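Local coordinates for uncharacterized conserved protein BF1870 (Bacteroides fragilis, PDB 3EWL), which is of unknown function but has a thioredoxin-like domain, the part described here, and may therefore act in thiol-disulfide chemistry, at residues D9-G17 against W89-G97; K26-P37 against G62-P71. All coordinates share one frame; numbering follows the deposited sequence.

Interaction 1. Residues D9-G17 against W89-G97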
loop_
_atom_site.group_PDB
_atom_site.type_symbol
_atom_site.label_atom_id
_atom_site.label_comp_id
_atom_site.label_asym_id
_atom_site.label_seq_id
_atom_site.Cartn_x
_atom_site.Cartn_y
_atom_site.Cartn_z
ATOM N N ASP A 9 -9.931 8.210 1.208
ATOM C CA ASP A 9 -10.531 6.897 1.191
ATOM C C ASP A 9 -10.882 6.486 -0.241
ATOM O O ASP A 9 -11.165 7.337 -1.110
ATOM C CB ASP A 9 -11.767 6.904 2.103
ATOM C CG ASP A 9 -12.141 5.519 2.606
ATOM O OD1 ASP A 9 -11.337 4.567 2.396
ATOM O OD2 ASP A 9 -13.252 5.383 3.211
ATOM N N PHE A 10 -10.835 5.186 -0.489
ATOM C CA PHE A 10 -11.197 4.599 -1.792
ATOM C C PHE A 10 -11.590 3.141 -1.590
ATOM O O PHE A 10 -11.307 2.544 -0.539
ATOM C CB PHE A 10 -10.001 4.647 -2.762
ATOM C CG PHE A 10 -8.745 4.089 -2.178
ATOM C CD1 PHE A 10 -8.392 2.750 -2.380
ATOM C CD2 PHE A 10 -7.903 4.898 -1.423
ATOM C CE1 PHE A 10 -7.225 2.234 -1.824
ATOM C CE2 PHE A 10 -6.722 4.371 -0.838
ATOM C CZ PHE A 10 -6.394 3.052 -1.054
ATOM N N THR A 11 -12.193 2.554 -2.617
ATOM C CA THR A 11 -12.533 1.143 -2.563
ATOM C C THR A 11 -11.527 0.332 -3.378
ATOM O O THR A 11 -10.792 0.891 -4.211
ATOM C CB THR A 11 -13.946 0.898 -3.106
ATOM O OG1 THR A 11 -14.037 1.462 -4.415
ATOM C CG2 THR A 11 -14.996 1.588 -2.187
ATOM N N TYR A 12 -11.510 -0.981 -3.168
ATOM C CA TYR A 12 -10.629 -1.861 -3.926
ATOM C C TYR A 12 -11.215 -3.249 -3.908
ATOM O O TYR A 12 -12.072 -3.559 -3.065
ATOM C CB TYR A 12 -9.197 -1.875 -3.351
ATOM C CG TYR A 12 -9.125 -2.357 -1.938
ATOM C CD1 TYR A 12 -8.888 -3.705 -1.656
ATOM C CD2 TYR A 12 -9.296 -1.471 -0.856
ATOM C CE1 TYR A 12 -8.850 -4.176 -0.336
ATOM C CE2 TYR A 12 -9.271 -1.934 0.485
ATOM C CZ TYR A 12 -9.047 -3.280 0.725
ATOM O OH TYR A 12 -9.003 -3.735 2.004
ATOM N N VAL A 13 -10.749 -4.083 -4.835
ATOM C CA VAL A 13 -11.072 -5.501 -4.829
ATOM C C VAL A 13 -9.783 -6.295 -4.756
ATOM O O VAL A 13 -8.717 -5.832 -5.212
ATOM C CB VAL A 13 -11.936 -5.920 -6.043
ATOM C CG1 VAL A 13 -11.155 -5.774 -7.363
ATOM C CG2 VAL A 13 -12.506 -7.353 -5.818
ATOM N N THR A 14 -9.863 -7.449 -4.102
ATOM C CA THR A 14 -8.764 -8.392 -4.131
ATOM C C THR A 14 -9.109 -9.550 -5.055
ATOM O O THR A 14 -10.260 -9.732 -5.499
ATOM C CB THR A 14 -8.418 -8.948 -2.744
ATOM O OG1 THR A 14 -9.453 -9.847 -2.334
ATOM C CG2 THR A 14 -8.300 -7.838 -1.742
ATOM N N VAL A 15 -8.093 -10.350 -5.322
ATOM C CA VAL A 15 -8.249 -11.499 -6.146
ATOM C C VAL A 15 -9.229 -12.522 -5.540
ATOM O O VAL A 15 -9.896 -13.240 -6.264
ATOM C CB VAL A 15 -6.851 -12.072 -6.420
ATOM C CG1 VAL A 15 -6.813 -13.543 -6.201
ATOM C CG2 VAL A 15 -6.376 -11.615 -7.804
ATOM N N HIS A 16 -9.347 -12.537 -4.221
ATOM C CA HIS A 16 -10.321 -13.377 -3.553
ATOM C C HIS A 16 -11.693 -12.728 -3.478
ATOM O O HIS A 16 -12.566 -13.171 -2.727
ATOM C CB HIS A 16 -9.773 -13.782 -2.193
ATOM C CG HIS A 16 -8.450 -14.460 -2.307
ATOM N ND1 HIS A 16 -7.257 -13.793 -2.139
ATOM C CD2 HIS A 16 -8.130 -15.722 -2.679
ATOM C CE1 HIS A 16 -6.254 -14.632 -2.349
ATOM N NE2 HIS A 16 -6.757 -15.811 -2.681
ATOM N N GLY A 17 -11.869 -11.679 -4.272
ATOM C CA GLY A 17 -13.163 -11.065 -4.505
ATOM C C GLY A 17 -13.767 -10.263 -3.379
ATOM O O GLY A 17 -14.940 -9.886 -3.427
ATOM N N TRP A 89 0.474 -9.289 2.840
ATOM C CA TRP A 89 -0.029 -8.021 2.291
ATOM C C TRP A 89 -1.402 -8.211 1.715
ATOM O O TRP A 89 -1.689 -9.251 1.091
ATOM C CB TRP A 89 0.875 -7.510 1.155
ATOM C CG TRP A 89 2.269 -7.082 1.596
ATOM C CD1 TRP A 89 2.941 -7.440 2.761
ATOM C CD2 TRP A 89 3.177 -6.257 0.856
ATOM N NE1 TRP A 89 4.197 -6.875 2.773
ATOM C CE2 TRP A 89 4.356 -6.122 1.635
ATOM C CE3 TRP A 89 3.095 -5.596 -0.385
ATOM C CZ2 TRP A 89 5.457 -5.365 1.205
ATOM C CZ3 TRP A 89 4.186 -4.845 -0.820
ATOM C CH2 TRP A 89 5.352 -4.730 -0.025
ATOM N N ILE A 90 -2.253 -7.222 1.919
ATOM C CA ILE A 90 -3.516 -7.157 1.220
ATOM C C ILE A 90 -3.195 -6.552 -0.143
ATOM O O ILE A 90 -2.543 -5.533 -0.202
ATOM C CB ILE A 90 -4.500 -6.293 2.002
ATOM C CG1 ILE A 90 -4.760 -6.955 3.355
ATOM C CG2 ILE A 90 -5.857 -6.073 1.221
ATOM C CD1 ILE A 90 -5.528 -6.026 4.287
ATOM N N VAL A 91 -3.611 -7.219 -1.229
ATOM C CA VAL A 91 -3.273 -6.802 -2.585
ATOM C C VAL A 91 -4.575 -6.444 -3.299
ATOM O O VAL A 91 -5.448 -7.317 -3.434
ATOM C CB VAL A 91 -2.566 -7.947 -3.326
ATOM C CG1 VAL A 91 -2.279 -7.548 -4.784
ATOM C CG2 VAL A 91 -1.303 -8.306 -2.583
ATOM N N GLY A 92 -4.730 -5.179 -3.709
ATOM C CA GLY A 92 -6.010 -4.698 -4.240
ATOM C C GLY A 92 -5.907 -3.904 -5.532
ATOM O O GLY A 92 -4.872 -3.346 -5.825
ATOM N N TRP A 93 -6.989 -3.863 -6.299
ATOM C CA TRP A 93 -7.087 -3.053 -7.504
ATOM C C TRP A 93 -8.189 -2.038 -7.264
ATOM O O TRP A 93 -9.285 -2.421 -6.900
ATOM C CB TRP A 93 -7.461 -3.941 -8.723
ATOM C CG TRP A 93 -7.849 -3.200 -10.009
ATOM C CD1 TRP A 93 -7.186 -2.159 -10.577
ATOM C CD2 TRP A 93 -8.949 -3.500 -10.892
ATOM N NE1 TRP A 93 -7.808 -1.772 -11.737
ATOM C CE2 TRP A 93 -8.891 -2.577 -11.956
ATOM C CE3 TRP A 93 -9.972 -4.472 -10.887
ATOM C CZ2 TRP A 93 -9.838 -2.567 -13.012
ATOM C CZ3 TRP A 93 -10.921 -4.468 -11.917
ATOM C CH2 TRP A 93 -10.845 -3.518 -12.973
ATOM N N ASN A 94 -7.909 -0.761 -7.504
ATOM C CA ASN A 94 -8.908 0.319 -7.423
ATOM C C ASN A 94 -9.806 0.248 -8.657
ATOM O O ASN A 94 -9.656 1.038 -9.583
ATOM C CB ASN A 94 -8.192 1.669 -7.320
ATOM C CG ASN A 94 -9.146 2.876 -7.169
ATOM O OD1 ASN A 94 -8.990 3.879 -7.882
ATOM N ND2 ASN A 94 -10.125 2.791 -6.228
ATOM N N LYS A 95 -10.692 -0.747 -8.671
ATOM C CA LYS A 95 -11.594 -1.047 -9.803
ATOM C C LYS A 95 -12.405 0.205 -10.135
ATOM O O LYS A 95 -12.601 0.518 -11.321
ATOM C CB LYS A 95 -12.514 -2.222 -9.421
ATOM C CG LYS A 95 -13.510 -2.771 -10.483
ATOM C CD LYS A 95 -14.194 -4.047 -9.925
ATOM C CE LYS A 95 -15.268 -4.641 -10.878
ATOM N NZ LYS A 95 -16.392 -3.622 -11.146
ATOM N N ALA A 96 -12.819 0.946 -9.108
ATOM C CA ALA A 96 -13.574 2.197 -9.329
ATOM C C ALA A 96 -12.811 3.243 -10.174
ATOM O O ALA A 96 -13.446 4.046 -10.852
ATOM C CB ALA A 96 -14.084 2.792 -8.005
ATOM N N GLY A 97 -11.466 3.193 -10.162
ATOM C CA GLY A 97 -10.635 4.100 -10.962
ATOM C C GLY A 97 -10.555 5.525 -10.419
ATOM O O GLY A 97 -9.986 6.398 -11.058
HETATM O O HOH W 1 -12.854 -0.385 -6.475
HETATM O O HOH W 2 -5.615 -10.122 -4.263
#

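Interaction 2. Residues K26-P37 against G62-P71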
loop_
_atom_site.group_PDB
_atom_site.type_symbol
_atom_site.label_atom_id
_atom_site.label_comp_id
_atom_site.label_asym_id
_atom_site.label_seq_id
_atom_site.Cartn_x
_atom_site.Cartn_y
_atom_site.Cartn_z
ATOM N N LYS A 26 -8.815 -1.920 9.806
ATOM C CA LYS A 26 -8.355 -1.438 11.102
ATOM C C LYS A 26 -6.917 -1.879 11.267
ATOM O O LYS A 26 -6.599 -3.029 10.912
ATOM C CB LYS A 26 -9.214 -2.080 12.187
ATOM C CG LYS A 26 -9.609 -3.549 11.854
ATOM C CD LYS A 26 -8.776 -4.631 12.615
ATOM C CE LYS A 26 -9.466 -5.008 13.904
ATOM N NZ LYS A 26 -10.861 -4.450 14.063
ATOM N N ALA A 27 -6.060 -0.989 11.780
ATOM C CA ALA A 27 -4.726 -1.379 12.228
ATOM C C ALA A 27 -4.034 -0.192 12.890
ATOM O O ALA A 27 -4.426 0.963 12.661
ATOM C CB ALA A 27 -3.871 -1.901 11.066
ATOM N N GLN A 28 -3.000 -0.470 13.680
ATOM C CA GLN A 28 -2.251 0.593 14.333
ATOM C C GLN A 28 -1.524 1.457 13.324
ATOM O O GLN A 28 -1.433 2.675 13.483
ATOM C CB GLN A 28 -1.251 0.045 15.364
ATOM C CG GLN A 28 -0.752 1.138 16.333
ATOM C CD GLN A 28 -1.872 1.669 17.289
ATOM O OE1 GLN A 28 -2.344 0.951 18.203
ATOM N NE2 GLN A 28 -2.287 2.938 17.078
ATOM N N TYR A 29 -0.994 0.824 12.287
ATOM C CA TYR A 29 -0.381 1.548 11.167
ATOM C C TYR A 29 -0.828 0.892 9.893
ATOM O O TYR A 29 -0.971 -0.322 9.861
ATOM C CB TYR A 29 1.129 1.457 11.224
ATOM C CG TYR A 29 1.734 2.215 12.371
ATOM C CD1 TYR A 29 2.014 3.569 12.264
ATOM C CD2 TYR A 29 1.996 1.574 13.595
ATOM C CE1 TYR A 29 2.586 4.289 13.360
ATOM C CE2 TYR A 29 2.551 2.273 14.685
ATOM C CZ TYR A 29 2.839 3.619 14.559
ATOM O OH TYR A 29 3.376 4.279 15.638
ATOM N N THR A 30 -1.006 1.698 8.845
ATOM C CA THR A 30 -1.296 1.214 7.510
ATOM C C THR A 30 -0.249 1.769 6.556
ATOM O O THR A 30 -0.065 2.990 6.465
ATOM C CB THR A 30 -2.703 1.664 7.037
ATOM O OG1 THR A 30 -3.679 1.194 7.986
ATOM C CG2 THR A 30 -3.052 1.081 5.644
HETATM N N MSE A 31 0.456 0.882 5.863
HETATM C CA MSE A 31 1.315 1.355 4.784
HETATM C C MSE A 31 0.577 1.187 3.469
HETATM O O MSE A 31 0.238 0.061 3.094
HETATM C CB MSE A 31 2.628 0.594 4.758
HETATM C CG MSE A 31 3.609 1.094 3.667
HETATM SE SE MSE A 31 5.310 0.119 3.636
HETATM C CE MSE A 31 4.862 -1.263 2.371
ATOM N N LEU A 32 0.398 2.275 2.732
ATOM C CA LEU A 32 -0.126 2.152 1.381
ATOM C C LEU A 32 1.018 1.992 0.392
ATOM O O LEU A 32 1.989 2.737 0.441
ATOM C CB LEU A 32 -0.939 3.384 0.981
ATOM C CG LEU A 32 -2.046 3.853 1.896
ATOM C CD1 LEU A 32 -2.560 5.162 1.278
ATOM C CD2 LEU A 32 -3.180 2.826 2.092
ATOM N N PHE A 33 0.891 1.016 -0.495
ATOM C CA PHE A 33 1.931 0.704 -1.461
ATOM C C PHE A 33 1.335 0.784 -2.858
ATOM O O PHE A 33 0.665 -0.161 -3.305
ATOM C CB PHE A 33 2.516 -0.704 -1.172
ATOM C CG PHE A 33 3.709 -1.084 -2.053
ATOM C CD1 PHE A 33 4.983 -0.605 -1.773
ATOM C CD2 PHE A 33 3.559 -1.952 -3.138
ATOM C CE1 PHE A 33 6.091 -0.971 -2.569
ATOM C CE2 PHE A 33 4.668 -2.343 -3.921
ATOM C CZ PHE A 33 5.937 -1.828 -3.640
ATOM N N PHE A 34 1.519 1.924 -3.535
ATOM C CA PHE A 34 0.998 2.070 -4.877
ATOM C C PHE A 34 1.976 1.507 -5.845
ATOM O O PHE A 34 3.115 1.953 -5.906
ATOM C CB PHE A 34 0.591 3.512 -5.221
ATOM C CG PHE A 34 -0.459 4.082 -4.279
ATOM C CD1 PHE A 34 -1.804 3.718 -4.396
ATOM C CD2 PHE A 34 -0.087 4.919 -3.221
ATOM C CE1 PHE A 34 -2.784 4.228 -3.490
ATOM C CE2 PHE A 34 -1.054 5.426 -2.317
ATOM C CZ PHE A 34 -2.412 5.085 -2.476
ATOM N N TYR A 35 1.538 0.520 -6.618
ATOM C CA TYR A 35 2.474 -0.211 -7.453
ATOM C C TYR A 35 1.939 -0.493 -8.855
ATOM O O TYR A 35 0.753 -0.256 -9.166
ATOM C CB TYR A 35 2.870 -1.524 -6.751
ATOM C CG TYR A 35 1.782 -2.609 -6.794
ATOM C CD1 TYR A 35 1.784 -3.575 -7.799
ATOM C CD2 TYR A 35 0.743 -2.648 -5.842
ATOM C CE1 TYR A 35 0.801 -4.561 -7.871
ATOM C CE2 TYR A 35 -0.245 -3.648 -5.897
ATOM C CZ TYR A 35 -0.198 -4.600 -6.922
ATOM O OH TYR A 35 -1.128 -5.614 -7.003
ATOM N N ASP A 36 2.827 -1.039 -9.691
ATOM C CA ASP A 36 2.412 -1.604 -10.962
ATOM C C ASP A 36 2.881 -3.084 -11.052
ATOM O O ASP A 36 3.977 -3.420 -10.603
ATOM C CB ASP A 36 2.995 -0.740 -12.111
ATOM C CG ASP A 36 2.483 -1.165 -13.454
ATOM O OD1 ASP A 36 1.503 -0.565 -13.948
ATOM O OD2 ASP A 36 3.046 -2.143 -13.986
ATOM N N PRO A 37 2.067 -3.968 -11.661
ATOM C CA PRO A 37 2.484 -5.358 -11.766
ATOM C C PRO A 37 3.745 -5.541 -12.610
ATOM O O PRO A 37 4.403 -6.587 -12.497
ATOM C CB PRO A 37 1.290 -6.046 -12.457
ATOM C CG PRO A 37 0.462 -4.927 -13.053
ATOM C CD PRO A 37 0.710 -3.741 -12.206
ATOM N N GLY A 62 -0.179 -8.002 12.770
ATOM C CA GLY A 62 -1.262 -7.080 12.406
ATOM C C GLY A 62 -1.125 -5.647 12.855
ATOM O O GLY A 62 -2.062 -4.854 12.668
ATOM N N THR A 63 0.028 -5.316 13.460
ATOM C CA THR A 63 0.399 -3.945 13.892
ATOM C C THR A 63 0.569 -3.007 12.707
ATOM O O THR A 63 0.236 -1.819 12.778
ATOM C CB THR A 63 1.740 -3.967 14.617
ATOM O OG1 THR A 63 1.662 -4.945 15.651
ATOM C CG2 THR A 63 2.060 -2.622 15.244
ATOM N N LEU A 64 1.142 -3.546 11.642
ATOM C CA LEU A 64 1.316 -2.808 10.408
ATOM C C LEU A 64 0.671 -3.612 9.271
ATOM O O LEU A 64 1.087 -4.705 8.945
ATOM C CB LEU A 64 2.782 -2.559 10.122
ATOM C CG LEU A 64 3.096 -2.078 8.702
ATOM C CD1 LEU A 64 2.674 -0.628 8.536
ATOM C CD2 LEU A 64 4.582 -2.232 8.513
ATOM N N ARG A 65 -0.354 -3.019 8.690
ATOM C CA ARG A 65 -1.085 -3.554 7.606
ATOM C C ARG A 65 -0.471 -3.014 6.315
ATOM O O ARG A 65 -0.324 -1.799 6.173
ATOM C CB ARG A 65 -2.464 -2.937 7.728
ATOM C CG ARG A 65 -3.398 -3.750 8.455
ATOM C CD ARG A 65 -4.052 -4.672 7.479
ATOM N NE ARG A 65 -4.913 -5.529 8.265
ATOM C CZ ARG A 65 -4.943 -6.840 8.162
ATOM N NH1 ARG A 65 -4.213 -7.469 7.239
ATOM N NH2 ARG A 65 -5.735 -7.492 8.966
ATOM N N VAL A 66 -0.112 -3.883 5.376
ATOM C CA VAL A 66 0.240 -3.394 4.055
ATOM C C VAL A 66 -0.912 -3.563 3.141
ATOM O O VAL A 66 -1.450 -4.710 2.949
ATOM C CB VAL A 66 1.434 -4.052 3.453
ATOM C CG1 VAL A 66 1.730 -3.406 2.074
ATOM C CG2 VAL A 66 2.650 -3.905 4.413
ATOM N N LEU A 67 -1.312 -2.417 2.581
ATOM C CA LEU A 67 -2.309 -2.391 1.557
ATOM C C LEU A 67 -1.640 -1.963 0.253
ATOM O O LEU A 67 -1.352 -0.786 0.028
ATOM C CB LEU A 67 -3.456 -1.447 1.953
ATOM C CG LEU A 67 -4.572 -1.269 0.931
ATOM C CD1 LEU A 67 -5.205 -2.624 0.526
ATOM C CD2 LEU A 67 -5.595 -0.307 1.469
ATOM N N ALA A 68 -1.389 -2.945 -0.597
ATOM C CA ALA A 68 -0.780 -2.746 -1.890
ATOM C C ALA A 68 -1.915 -2.557 -2.894
ATOM O O ALA A 68 -2.809 -3.443 -3.058
ATOM C CB ALA A 68 0.111 -3.990 -2.236
ATOM N N ILE A 69 -1.878 -1.418 -3.570
ATOM C CA ILE A 69 -2.930 -0.997 -4.438
ATOM C C ILE A 69 -2.430 -0.716 -5.858
ATOM O O ILE A 69 -1.507 0.103 -6.058
ATOM C CB ILE A 69 -3.605 0.308 -3.874
ATOM C CG1 ILE A 69 -4.250 0.030 -2.507
ATOM C CG2 ILE A 69 -4.665 0.843 -4.844
ATOM C CD1 ILE A 69 -5.426 -1.074 -2.567
ATOM N N TYR A 70 -3.057 -1.361 -6.842
ATOM C CA TYR A 70 -2.805 -1.037 -8.265
ATOM C C TYR A 70 -3.890 -0.055 -8.702
ATOM O O TYR A 70 -5.057 -0.334 -8.528
ATOM C CB TYR A 70 -2.847 -2.305 -9.115
ATOM C CG TYR A 70 -2.732 -2.052 -10.613
ATOM C CD1 TYR A 70 -1.627 -1.358 -11.170
ATOM C CD2 TYR A 70 -3.712 -2.531 -11.474
ATOM C CE1 TYR A 70 -1.549 -1.129 -12.554
ATOM C CE2 TYR A 70 -3.643 -2.324 -12.846
ATOM C CZ TYR A 70 -2.566 -1.650 -13.388
ATOM O OH TYR A 70 -2.559 -1.472 -14.771
ATOM N N PRO A 71 -3.498 1.130 -9.217
ATOM C CA PRO A 71 -4.449 2.191 -9.500
ATOM C C PRO A 71 -4.840 2.322 -10.954
ATOM O O PRO A 71 -5.725 3.141 -11.259
ATOM C CB PRO A 71 -3.717 3.464 -9.065
ATOM C CG PRO A 71 -2.262 3.127 -9.226
ATOM C CD PRO A 71 -2.095 1.621 -9.178
#

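Interaction 1. Residues D9-G17 against W89-G97
Val13 and Trp93 meet as a single antiparallel hydrogen-bonded pair, and the contact is tightest there. Trp93 N donates to Val13 O at 2.8 Å in that carbonyl's plane, whereas Val13 N comes to Trp93 O at 3.0 Å, tilted 28° from its plane. The two side chains run side by side, CG1 of Val13 reaching Trp93 CE3 at 3.9 Å; a small branched residue suits a place beside so broad an indole. Gly92 brings bare backbone up to the Tyr12 ring, its CA 4.0 Å from Tyr12 CD1; having no side chain, glycine suits so close a place. Farther along the same ring, Ile90 crosses at about a right angle and sets its CG2 against CE1. Strands 11-13 and 90-93 cross at 106°, so the pairing ends almost as soon as it begins. In the thioredoxin-like fold strand 90-93 borders the central mixed sheet, and the small antiparallel hairpin of strands 11-13 and 19-21 is laid against its end. Asn94 extends the grip by side chain: with CG anti to its N (chi1 -178°), ND2 reaches Thr11 O at 2.9 Å within both the amide and carbonyl planes, while Asp98 takes another bond from ND2 and Ile99 N binds OD1. Toward solvent, water replaces direct bonding. One molecule joins Thr11 OG1 to Ala96 N, and another accepts from Val15 N and donates to Val91 O.

Interaction 2. Residues K26-P37 against G62-P71
Tyr35 and Tyr70 cross at about a right angle, with CB of Tyr70 4.1 Å above one face of the Tyr35 ring and offset toward its rim. The edge of that ring faces backbone, CE2 lying 3.6 Å from Ala68 C, and the small methyl of Ala68 lets the ring come so close. Its position follows from a chi1 of 75°, which sets CG between N and the carbonyl carbon and swings the ring across the partner strand onto the Ala68-Ile69 backbone. Pro37 crosses the Tyr70 ring at about a right angle and sets its CD methylene over one face, 3.5 Å from CE1, a CH-pi-like contact; Tyr35 O and Asp36 OD1 approach the ring at its edge, the latter's carboxylate 80° from the ring plane. Asp36 OD2 accepts a hydrogen bond from Asp38 N. Tyr35 O is buried with no polar partner in the model; Tyr70 CD1, 3.3 Å away, and Pro71 CD lie against it. At the other end of the contact, Thr63 O lies at the edge of the Tyr29 ring.

Between these ends strands 29-34 and 64-70 run parallel, 23° apart, joined by seven backbone hydrogen bonds from Tyr29 N to Tyr35 N. Mostly apolar side chains pair in register on both faces. Selenomethionine Met31 extends beside Val66 and places CE 3.8 Å from Val66 CG1, its flexible, unbranched selenoether chain fitting the branched surface. Leu32 and Leu67 meet through their CD2 methyls on the opposite face, where Phe34 CD1 also packs on Ile69 CB at 3.9 Å. The connection through helices 40-50 and 53-61 makes a beta-alpha-beta crossover. Helix 40-50 lies over Met31 and Phe33, and Tyr35 touches Cys42 of a CxxC pattern like thioredoxin's; strand 112-116 flanks strand 29-34, and strand 90-93 flanks strand 64-70.

Interactions 1 and 2 have centres 11 Å apart and meet along strands 90-93 and 64-70, neighbours in the five-stranded mixed sheet. Probable hydrogen bonds from Ile90 N to Val66 O and from Gly92 N to Ala68 O sew them together, and Val91 CG1 packs on Tyr35 OH. Along the chain, interaction 2 is nested within the loop closed by interaction 1: segment 9-17 comes first, then 26-37 and 62-71, then 89-97. Strand 29-34 is the middle strand and 64-70 its neighbour, so interaction 2 lies at the heart of the sheet, its centre about 3 Å from the centre of the chain, whereas interaction 1 attaches the N-terminal hairpin at the sheet's border, tying that hairpin to the thioredoxin-like core.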